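Local coordinates for protein branched-chain alpha-ketoacid decarboxylase (PDB 2VBF) that probably decarboxylates branched-chain and aromatic alpha-keto acids to aldehydes, using thiamine diphosphate held with a magnesium ion, at residues Glu387-Ser392 against Asn526-Val531; Glu443-Leu448 against Arg541-Glu546; Lys322-Asn327 against Gly331-Lys336. One frame throughout, in Å; residues are numbered along the deposited sequence. Where two conformers were deposited one is given.

Contact 1: Glu387-Ser392 against Asn526-Val531; sequences ESLTQS and NEFVSV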
loop_
_atom_site.group_PDB
_atom_site.type_symbol
_atom_site.label_atom_id
_atom_site.label_comp_id
_atom_site.label_asym_id
_atom_site.label_seq_id
_atom_site.Cartn_x
_atom_site.Cartn_y
_atom_site.Cartn_z
ATOM N N GLU A 387 4.910 -32.330 1.370
ATOM C CA GLU A 387 5.295 -33.011 0.132
ATOM C C GLU A 387 4.536 -34.319 -0.035
ATOM O O GLU A 387 4.007 -34.598 -1.108
ATOM C CB GLU A 387 6.792 -33.295 0.103
ATOM C CG GLU A 387 7.255 -33.969 -1.192
ATOM C CD GLU A 387 8.749 -34.076 -1.290
ATOM O OE1 GLU A 387 9.357 -34.684 -0.385
ATOM O OE2 GLU A 387 9.324 -33.571 -2.268
ATOM N N SER A 388 4.497 -35.109 1.034
ATOM C CA SER A 388 3.784 -36.388 1.041
ATOM C C SER A 388 2.277 -36.203 0.865
ATOM O O SER A 388 1.652 -36.866 0.029
ATOM C CB SER A 388 4.078 -37.130 2.355
ATOM O OG SER A 388 3.745 -38.508 2.267
ATOM N N LEU A 389 1.701 -35.281 1.626
ATOM C CA LEU A 389 0.251 -35.140 1.709
ATOM C C LEU A 389 -0.374 -34.234 0.660
ATOM O O LEU A 389 -1.600 -34.178 0.567
ATOM C CB LEU A 389 -0.152 -34.650 3.101
ATOM C CG LEU A 389 0.105 -35.647 4.227
ATOM C CD1 LEU A 389 -0.060 -34.952 5.569
ATOM C CD2 LEU A 389 -0.839 -36.855 4.090
ATOM N N THR A 390 0.436 -33.507 -0.112
ATOM C CA THR A 390 -0.106 -32.696 -1.200
ATOM C C THR A 390 -0.546 -33.653 -2.308
ATOM O O THR A 390 0.085 -34.693 -2.532
ATOM C CB THR A 390 0.901 -31.626 -1.709
ATOM O OG1 THR A 390 1.017 -30.581 -0.733
ATOM C CG2 THR A 390 0.433 -30.993 -2.998
ATOM N N GLN A 391 -1.663 -33.313 -2.949
ATOM C CA GLN A 391 -2.285 -34.143 -3.976
ATOM C C GLN A 391 -2.109 -33.551 -5.377
ATOM O O GLN A 391 -1.614 -32.433 -5.549
ATOM C CB GLN A 391 -3.788 -34.275 -3.675
ATOM C CG GLN A 391 -4.091 -34.943 -2.338
ATOM C CD GLN A 391 -5.564 -34.894 -1.947
ATOM O OE1 GLN A 391 -6.417 -34.420 -2.700
ATOM N NE2 GLN A 391 -5.867 -35.399 -0.752
ATOM N N SER A 392 -2.510 -34.323 -6.380
ATOM C CA SER A 392 -2.615 -33.817 -7.747
ATOM C C SER A 392 -3.683 -32.719 -7.847
ATOM O O SER A 392 -4.582 -32.628 -6.996
ATOM C CB SER A 392 -2.969 -34.957 -8.699
ATOM O OG SER A 392 -4.214 -35.531 -8.340
ATOM N N ASN A 526 1.384 -35.277 14.561
ATOM C CA ASN A 526 0.119 -36.021 14.492
ATOM C C ASN A 526 -1.064 -35.112 14.211
ATOM O O ASN A 526 -1.946 -35.438 13.411
ATOM C CB ASN A 526 -0.165 -36.755 15.813
ATOM C CG ASN A 526 0.623 -38.036 15.961
ATOM O OD1 ASN A 526 0.926 -38.716 14.981
ATOM N ND2 ASN A 526 0.951 -38.382 17.203
ATOM N N GLU A 527 -1.088 -33.979 14.907
ATOM C CA GLU A 527 -2.130 -32.985 14.711
ATOM C C GLU A 527 -2.099 -32.434 13.289
ATOM O O GLU A 527 -3.145 -32.251 12.682
ATOM C CB GLU A 527 -1.982 -31.845 15.716
ATOM C CG GLU A 527 -2.458 -32.209 17.111
ATOM C CD GLU A 527 -1.921 -31.284 18.181
ATOM O OE1 GLU A 527 -1.297 -30.265 17.835
ATOM O OE2 GLU A 527 -2.121 -31.582 19.382
ATOM N N PHE A 528 -0.900 -32.201 12.763
ATOM C CA PHE A 528 -0.759 -31.682 11.399
ATOM C C PHE A 528 -1.342 -32.634 10.356
ATOM O O PHE A 528 -2.143 -32.232 9.512
ATOM C CB PHE A 528 0.687 -31.378 11.044
ATOM C CG PHE A 528 0.837 -30.830 9.656
ATOM C CD1 PHE A 528 0.541 -29.498 9.392
ATOM C CD2 PHE A 528 1.200 -31.656 8.601
ATOM C CE1 PHE A 528 0.629 -28.998 8.100
ATOM C CE2 PHE A 528 1.303 -31.156 7.317
ATOM C CZ PHE A 528 1.017 -29.822 7.074
ATOM N N VAL A 529 -0.957 -33.905 10.439
ATOM C CA VAL A 529 -1.479 -34.930 9.533
ATOM C C VAL A 529 -3.000 -35.064 9.644
ATOM O O VAL A 529 -3.680 -35.133 8.618
ATOM C CB VAL A 529 -0.775 -36.293 9.756
ATOM C CG1 VAL A 529 -1.492 -37.406 9.003
ATOM C CG2 VAL A 529 0.676 -36.199 9.318
ATOM N N SER A 530 -3.537 -35.069 10.867
ATOM C CA SER A 530 -4.988 -35.178 11.084
ATOM C C SER A 530 -5.744 -34.033 10.412
ATOM O O SER A 530 -6.682 -34.258 9.652
ATOM C CB SER A 530 -5.323 -35.214 12.585
ATOM O OG SER A 530 -6.732 -35.256 12.821
ATOM N N VAL A 531 -5.308 -32.806 10.681
ATOM C CA VAL A 531 -5.975 -31.623 10.142
ATOM C C VAL A 531 -5.790 -31.495 8.628
ATOM O O VAL A 531 -6.713 -31.110 7.918
ATOM C CB VAL A 531 -5.481 -30.327 10.826
ATOM C CG1 VAL A 531 -6.110 -29.121 10.167
ATOM C CG2 VAL A 531 -5.799 -30.352 12.325
#
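Leu389 meets Val529 and Phe528 through a single methyl, CD1. The closer approach is methyl to methyl, with Leu389 CD1 4.0 Å from Val529 CG2, and the two side chains cross at about a right angle. The same CD1 lies 4.4 Å from CE2 of the Phe528 ring, which it approaches obliquely. Together these contacts bury just 99 Å², and the backbones stay apart, with Leu389 CA 8.0 Å from Val529 CA. The leucine spans this gap because its CG sits anti to the carbonyl carbon (chi1 -67°) and CD1 continues the extended chain (chi2 168°). On the facing helix, Val529 offers CG2, the branch beside its backbone N. Helices 379-389 and 525-537 pack on the same side of the parallel sheet in the C-terminal thiamine diphosphate-binding domain; the second makes the beta-alpha-beta crossover from strand 517-522 to strand 542-548. Phe528 stands between helix and sheet: its ring meets Phe475 with planes about 40° apart, and its side chain touches Leu382, Ala385 and Val386 of helix 379-389 as well as Val522 and Leu547. Pro372 also packs on Val529. Leu389 is the last helical residue before Thr390 departs from helical backbone angles. At this helix end Thr390 OG1 bonds back to Val386 O, and Lys413 NZ binds Thr390 O.

Contact 2: Glu443-Leu448 against Arg541-Glu546; sequences ESRHLL and RMYWIE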
loop_
_atom_site.group_PDB
_atom_site.type_symbol
_atom_site.label_atom_id
_atom_site.label_comp_id
_atom_site.label_asym_id
_atom_site.label_seq_id
_atom_site.Cartn_x
_atom_site.Cartn_y
_atom_site.Cartn_z
ATOM N N GLU A 443 -11.287 -25.305 -9.661
ATOM C CA GLU A 443 -11.057 -26.749 -9.669
ATOM C C GLU A 443 -9.690 -27.163 -9.117
ATOM O O GLU A 443 -9.434 -28.361 -8.934
ATOM C CB GLU A 443 -11.230 -27.321 -11.084
ATOM C CG GLU A 443 -12.535 -26.921 -11.787
ATOM C CD GLU A 443 -13.785 -27.385 -11.063
ATOM O OE1 GLU A 443 -13.719 -28.369 -10.293
ATOM O OE2 GLU A 443 -14.849 -26.767 -11.272
ATOM N N SER A 444 -8.810 -26.194 -8.852
ATOM C CA SER A 444 -7.480 -26.484 -8.316
ATOM C C SER A 444 -7.457 -26.017 -6.869
ATOM O O SER A 444 -7.534 -24.821 -6.619
ATOM C CB SER A 444 -6.380 -25.783 -9.124
ATOM O OG SER A 444 -5.105 -26.036 -8.553
ATOM N N ARG A 445 -7.385 -26.962 -5.930
ATOM C CA ARG A 445 -7.415 -26.645 -4.495
ATOM C C ARG A 445 -6.124 -25.936 -4.118
ATOM O O ARG A 445 -5.045 -26.491 -4.269
ATOM C CB ARG A 445 -7.580 -27.899 -3.622
ATOM C CG ARG A 445 -7.903 -27.625 -2.126
ATOM C CD ARG A 445 -9.394 -27.647 -1.894
ATOM N NE ARG A 445 -9.844 -27.134 -0.596
ATOM C CZ ARG A 445 -10.239 -27.880 0.436
ATOM N NH1 ARG A 445 -10.183 -29.208 0.386
ATOM N NH2 ARG A 445 -10.682 -27.293 1.543
ATOM N N HIS A 446 -6.265 -24.726 -3.593
ATOM C CA HIS A 446 -5.130 -23.933 -3.152
ATOM C C HIS A 446 -4.773 -24.178 -1.696
ATOM O O HIS A 446 -5.645 -24.135 -0.808
ATOM C CB HIS A 446 -5.384 -22.452 -3.405
ATOM C CG HIS A 446 -5.258 -22.074 -4.846
ATOM N ND1 HIS A 446 -5.976 -22.709 -5.842
ATOM C CD2 HIS A 446 -4.502 -21.135 -5.464
ATOM C CE1 HIS A 446 -5.666 -22.170 -7.011
ATOM N NE2 HIS A 446 -4.761 -21.224 -6.811
ATOM N N LEU A 447 -3.489 -24.430 -1.485
ATOM C CA LEU A 447 -2.881 -24.561 -0.180
ATOM C C LEU A 447 -1.910 -23.394 -0.007
ATOM O O LEU A 447 -0.944 -23.273 -0.763
ATOM C CB LEU A 447 -2.126 -25.886 -0.080
ATOM C CG LEU A 447 -2.977 -27.144 0.171
ATOM C CD1 LEU A 447 -3.901 -27.471 -0.997
ATOM C CD2 LEU A 447 -2.068 -28.307 0.473
ATOM N N LEU A 448 -2.203 -22.525 0.965
ATOM C CA LEU A 448 -1.373 -21.357 1.289
ATOM C C LEU A 448 -0.529 -21.582 2.531
ATOM O O LEU A 448 -1.047 -21.982 3.566
ATOM C CB LEU A 448 -2.256 -20.132 1.533
ATOM C CG LEU A 448 -1.567 -18.850 2.015
ATOM C CD1 LEU A 448 -0.581 -18.340 0.949
ATOM C CD2 LEU A 448 -2.583 -17.791 2.380
ATOM N N ARG A 541 -15.409 -26.400 2.384
ATOM C CA ARG A 541 -15.120 -25.347 3.357
ATOM C C ARG A 541 -13.665 -24.897 3.272
ATOM O O ARG A 541 -12.796 -25.630 2.809
ATOM C CB ARG A 541 -15.456 -25.809 4.782
ATOM C CG ARG A 541 -16.980 -25.794 5.084
ATOM C CD ARG A 541 -17.280 -26.141 6.533
ATOM N NE ARG A 541 -16.852 -27.493 6.854
ATOM C CZ ARG A 541 -16.974 -28.057 8.055
ATOM N NH1 ARG A 541 -17.511 -27.389 9.063
ATOM N NH2 ARG A 541 -16.553 -29.298 8.247
ATOM N N MET A 542 -13.435 -23.669 3.722
ATOM C CA MET A 542 -12.106 -23.102 3.853
ATOM C C MET A 542 -11.519 -23.591 5.176
ATOM O O MET A 542 -12.241 -23.736 6.170
ATOM C CB MET A 542 -12.194 -21.567 3.849
ATOM C CG MET A 542 -10.871 -20.836 3.950
ATOM S SD MET A 542 -11.097 -19.078 3.630
ATOM C CE MET A 542 -9.753 -18.412 4.602
ATOM N N TYR A 543 -10.219 -23.847 5.185
ATOM C CA TYR A 543 -9.519 -24.223 6.402
ATOM C C TYR A 543 -8.493 -23.147 6.764
ATOM O O TYR A 543 -7.790 -22.633 5.892
ATOM C CB TYR A 543 -8.888 -25.613 6.267
ATOM C CG TYR A 543 -9.929 -26.672 6.493
ATOM C CD1 TYR A 543 -10.946 -26.872 5.562
ATOM C CD2 TYR A 543 -9.946 -27.432 7.659
ATOM C CE1 TYR A 543 -11.942 -27.819 5.773
ATOM C CE2 TYR A 543 -10.935 -28.383 7.878
ATOM C CZ TYR A 543 -11.925 -28.574 6.931
ATOM O OH TYR A 543 -12.911 -29.506 7.152
ATOM N N TRP A 544 -8.463 -22.803 8.050
ATOM C CA TRP A 544 -7.605 -21.751 8.589
ATOM C C TRP A 544 -6.829 -22.342 9.770
ATOM O O TRP A 544 -7.358 -22.480 10.878
ATOM C CB TRP A 544 -8.469 -20.582 9.026
ATOM C CG TRP A 544 -7.725 -19.332 9.355
ATOM C CD1 TRP A 544 -7.375 -18.874 10.600
ATOM C CD2 TRP A 544 -7.250 -18.352 8.421
ATOM N NE1 TRP A 544 -6.719 -17.675 10.489
ATOM C CE2 TRP A 544 -6.621 -17.334 9.167
ATOM C CE3 TRP A 544 -7.286 -18.245 7.027
ATOM C CZ2 TRP A 544 -6.036 -16.214 8.565
ATOM C CZ3 TRP A 544 -6.707 -17.134 6.431
ATOM C CH2 TRP A 544 -6.090 -16.130 7.206
ATOM N N ILE A 545 -5.579 -22.710 9.510
ATOM C CA ILE A 545 -4.818 -23.567 10.393
ATOM C C ILE A 545 -3.597 -22.843 10.918
ATOM O O ILE A 545 -2.647 -22.582 10.170
ATOM C CB ILE A 545 -4.384 -24.851 9.655
ATOM C CG1 ILE A 545 -5.612 -25.611 9.144
ATOM C CG2 ILE A 545 -3.514 -25.731 10.551
ATOM C CD1 ILE A 545 -5.295 -26.549 7.984
ATOM N N GLU A 546 -3.615 -22.544 12.218
ATOM C CA GLU A 546 -2.478 -21.903 12.860
ATOM C C GLU A 546 -1.463 -22.976 13.253
ATOM O O GLU A 546 -1.749 -23.829 14.101
ATOM C CB GLU A 546 -2.933 -21.090 14.078
ATOM C CG GLU A 546 -1.774 -20.432 14.838
ATOM C CD GLU A 546 -2.224 -19.614 16.027
ATOM O OE1 GLU A 546 -3.447 -19.410 16.199
ATOM O OE2 GLU A 546 -1.331 -19.160 16.777
#
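Arg445 and Tyr543 lie at the beginnings of strands that run parallel but are not neighbours: Arg445 CA lies 11.4 Å from Tyr543 CA, about two strand spacings, and strand 473-478 fills the interval. The arginine side chain reaches across. Its CG is anti to the backbone N and the chain then bends at CG (chi2 94°), which carries the guanidinium towards the other strand. There NH2 comes 3.0 Å from Arg541 O and 4.0 Å from Tyr543 CD1. The ring carbon lies at the guanidinium edge, near its plane, whereas NH2 meets the phenol ring obliquely; the two planes are 70° apart, so this is not a stacked pair. Arg541 O itself lies in the plane of the Tyr543 ring, at its edge, 3.5 Å from CD1.

The fold is the parallel sheet of the C-terminal thiamine diphosphate-binding domain, with strands 445-451, 473-478 and 542-548 side by side and helix 525-537 packed over one face. Strand 445-451 leads directly to Asp452, a magnesium ligand, but Arg445 lies at its far end, away from the cofactor.

Two backbone carbonyls fix the rotation of the guanidinium: NE binds Asn471 O, just before the intervening strand, and NH1 binds Ala535 O near the end of helix 525-537, where the helix dipole would probably favour a positive charge. Across from it, Asp538 OD2 accepts both Tyr543 OH and a salt bridge from Arg541 NE. Beside Arg445, ND1 of His446 bonds to Ser444 O, just before the strand.

Contact 3: Lys322-Asn327 against Gly331-Lys336; sequences KMISLN and GIIFNK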
loop_
_atom_site.group_PDB
_atom_site.type_symbol
_atom_site.label_atom_id
_atom_site.label_comp_id
_atom_site.label_asym_id
_atom_site.label_seq_id
_atom_site.Cartn_x
_atom_site.Cartn_y
_atom_site.Cartn_z
ATOM N N LYS A 322 27.743 -23.372 -23.985
ATOM C CA LYS A 322 26.998 -24.602 -24.233
ATOM C C LYS A 322 25.486 -24.365 -24.174
ATOM O O LYS A 322 24.725 -25.314 -23.980
ATOM C CB LYS A 322 27.362 -25.651 -23.170
ATOM C CG LYS A 322 28.831 -26.012 -23.074
ATOM C CD LYS A 322 29.084 -26.913 -21.861
ATOM C CE LYS A 322 30.546 -26.845 -21.383
ATOM N NZ LYS A 322 31.379 -28.015 -21.791
ATOM N N MET A 323 25.047 -23.120 -24.364
ATOM C CA MET A 323 23.662 -22.749 -24.054
ATOM C C MET A 323 22.948 -22.036 -25.189
ATOM O O MET A 323 23.549 -21.222 -25.893
ATOM C CB MET A 323 23.663 -21.834 -22.830
ATOM C CG MET A 323 22.276 -21.430 -22.316
ATOM S SD MET A 323 22.380 -20.193 -21.012
ATOM C CE MET A 323 23.007 -21.185 -19.647
ATOM N N ILE A 324 21.668 -22.361 -25.358
ATOM C CA ILE A 324 20.717 -21.501 -26.060
ATOM C C ILE A 324 19.690 -21.058 -25.011
ATOM O O ILE A 324 19.006 -21.896 -24.416
ATOM C CB ILE A 324 20.025 -22.236 -27.215
ATOM C CG1 ILE A 324 21.024 -22.513 -28.341
ATOM C CG2 ILE A 324 18.850 -21.414 -27.771
ATOM C CD1 ILE A 324 20.536 -23.473 -29.364
ATOM N N SER A 325 19.616 -19.754 -24.753
ATOM C CA SER A 325 18.607 -19.205 -23.853
ATOM C C SER A 325 17.612 -18.380 -24.666
ATOM O O SER A 325 18.002 -17.649 -25.583
ATOM C CB SER A 325 19.235 -18.374 -22.724
ATOM O OG SER A 325 19.829 -17.180 -23.193
ATOM N N LEU A 326 16.336 -18.546 -24.342
ATOM C CA LEU A 326 15.252 -17.790 -24.940
ATOM C C LEU A 326 14.493 -17.074 -23.826
ATOM O O LEU A 326 14.080 -17.699 -22.843
ATOM C CB LEU A 326 14.305 -18.721 -25.691
ATOM C CG LEU A 326 14.945 -19.554 -26.808
ATOM C CD1 LEU A 326 13.915 -20.504 -27.401
ATOM C CD2 LEU A 326 15.549 -18.647 -27.870
ATOM N N ASN A 327 14.345 -15.762 -23.987
ATOM C CA ASN A 327 13.578 -14.924 -23.073
ATOM C C ASN A 327 12.651 -14.056 -23.901
ATOM O O ASN A 327 12.839 -13.935 -25.107
ATOM C CB ASN A 327 14.512 -14.039 -22.238
ATOM C CG ASN A 327 15.184 -14.794 -21.111
ATOM O OD1 ASN A 327 16.312 -15.284 -21.250
ATOM N ND2 ASN A 327 14.489 -14.898 -19.984
ATOM N N GLY A 331 17.302 -13.495 -26.968
ATOM C CA GLY A 331 17.814 -14.855 -26.957
ATOM C C GLY A 331 19.323 -14.779 -27.060
ATOM O O GLY A 331 19.860 -13.785 -27.558
ATOM N N ILE A 332 20.005 -15.806 -26.555
ATOM C CA ILE A 332 21.458 -15.913 -26.658
ATOM C C ILE A 332 21.751 -17.309 -27.196
ATOM O O ILE A 332 21.512 -18.303 -26.505
ATOM C CB ILE A 332 22.196 -15.727 -25.309
ATOM C CG1 ILE A 332 21.651 -14.541 -24.507
ATOM C CG2 ILE A 332 23.705 -15.552 -25.544
ATOM C CD1 ILE A 332 22.009 -13.216 -25.044
ATOM N N ILE A 333 22.235 -17.366 -28.436
ATOM C CA ILE A 333 22.483 -18.628 -29.139
ATOM C C ILE A 333 23.987 -18.847 -29.125
ATOM O O ILE A 333 24.710 -18.279 -29.947
ATOM C CB ILE A 333 21.983 -18.605 -30.604
ATOM C CG1 ILE A 333 20.541 -18.104 -30.695
ATOM C CG2 ILE A 333 22.089 -19.986 -31.232
ATOM C CD1 ILE A 333 20.433 -16.617 -30.678
ATOM N N PHE A 334 24.462 -19.644 -28.174
ATOM C CA PHE A 334 25.897 -19.865 -28.016
ATOM C C PHE A 334 26.650 -18.532 -28.091
ATOM O O PHE A 334 27.552 -18.351 -28.920
ATOM C CB PHE A 334 26.401 -20.867 -29.066
ATOM C CG PHE A 334 25.674 -22.178 -29.032
ATOM C CD1 PHE A 334 25.709 -22.963 -27.891
ATOM C CD2 PHE A 334 24.936 -22.622 -30.125
ATOM C CE1 PHE A 334 25.032 -24.179 -27.835
ATOM C CE2 PHE A 334 24.252 -23.828 -30.074
ATOM C CZ PHE A 334 24.304 -24.610 -28.924
ATOM N N ASN A 335 26.228 -17.597 -27.238
ATOM C CA ASN A 335 26.851 -16.272 -27.058
ATOM C C ASN A 335 26.456 -15.202 -28.062
ATOM O O ASN A 335 26.776 -14.045 -27.844
ATOM C CB ASN A 335 28.387 -16.334 -27.051
ATOM C CG ASN A 335 28.926 -17.271 -25.991
ATOM O OD1 ASN A 335 28.611 -17.130 -24.807
ATOM N ND2 ASN A 335 29.737 -18.240 -26.412
ATOM N N LYS A 336 25.746 -15.572 -29.125
ATOM C CA LYS A 336 25.265 -14.596 -30.101
ATOM C C LYS A 336 23.916 -14.064 -29.627
ATOM O O LYS A 336 22.944 -14.810 -29.565
ATOM C CB LYS A 336 25.114 -15.231 -31.486
ATOM C CG LYS A 336 24.716 -14.246 -32.595
ATOM C CD LYS A 336 23.854 -14.911 -33.671
ATOM C CE LYS A 336 23.342 -13.894 -34.681
ATOM N NZ LYS A 336 22.138 -14.376 -35.409
HETATM O O HOH W 1 24.581 -18.594 -25.018
#
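Gly331 faces Leu326 as a non-hydrogen-bonded antiparallel pair, the two CA atoms 4.4 Å apart, a spacing usual for such a pair. Strands 323-326 and 331-333 run at 165° to each other. Ile332 pairs with Ser325 in the hydrogen-bonded register: Ile332 N donates to Ser325 O over 2.9 Å, and Ser325 N returns a bond to Ile332 O over 3.0 Å. Both side chains leave on the same face, where Ser325 OG rests 3.5 Å from Ile332 CG1. Ile333 points to the other face, with Ile324 and Leu326, and its CG2 branch lies 4.0 Å from Ile324 CG1.

Phe334 ends the pairing with a bond from its N to Met323 O, 2.9 Å long and nearly in line with the carbonyl. Its CG, anti to the carbonyl carbon (chi1 -56°), directs the ring back over the first strand. Ile324 CG1 stands over one ring face, 4.1 Å from the centroid and 21° off the normal, a CH-pi contact displaced towards the rim. CD1 of the same isoleucine touches CE2 and CZ, while the carbonyl carbon of Lys322 meets the ring edge. Asn335 N donates to a water that in turn binds Met323 O, so this carbonyl is held by Phe334 N and the water together. Lys336 N then bonds to Ile333 O over 3.0 Å, closing a type I' turn in which Phe334 and Asn335 both have positive phi.

Helix 212-227 covers Ile324 and Leu326. The geometry is that of a beta hairpin followed by a two-residue turn into strand 336-338; strands 331-333 and 336-338 thus extend the otherwise parallel Rossmann-like sheet of the central domain at its edge by two antiparallel pairings.

Overall arrangement
Contacts 1 and 2 belong to the C-terminal cofactor-binding domain and share a crossover unit: helix 525-537 supplies one side of contact 1, and strand 542-548, which follows it, one side of contact 2. Their centres are 12 Å apart and they touch, Val531 CG1 packing 3.5 Å from Ile545 CD1. Contact 3 lies in the central domain, about 41 Å from contact 2 between centres. All three are partly buried, but their chemistry differs. Contact 1 is small and apolar, between helices; contact 2 bridges over an intervening strand with a guanidinium; contact 3, between adjacent strands, buries 379 Å² and combines backbone hydrogen bonds with aromatic packing.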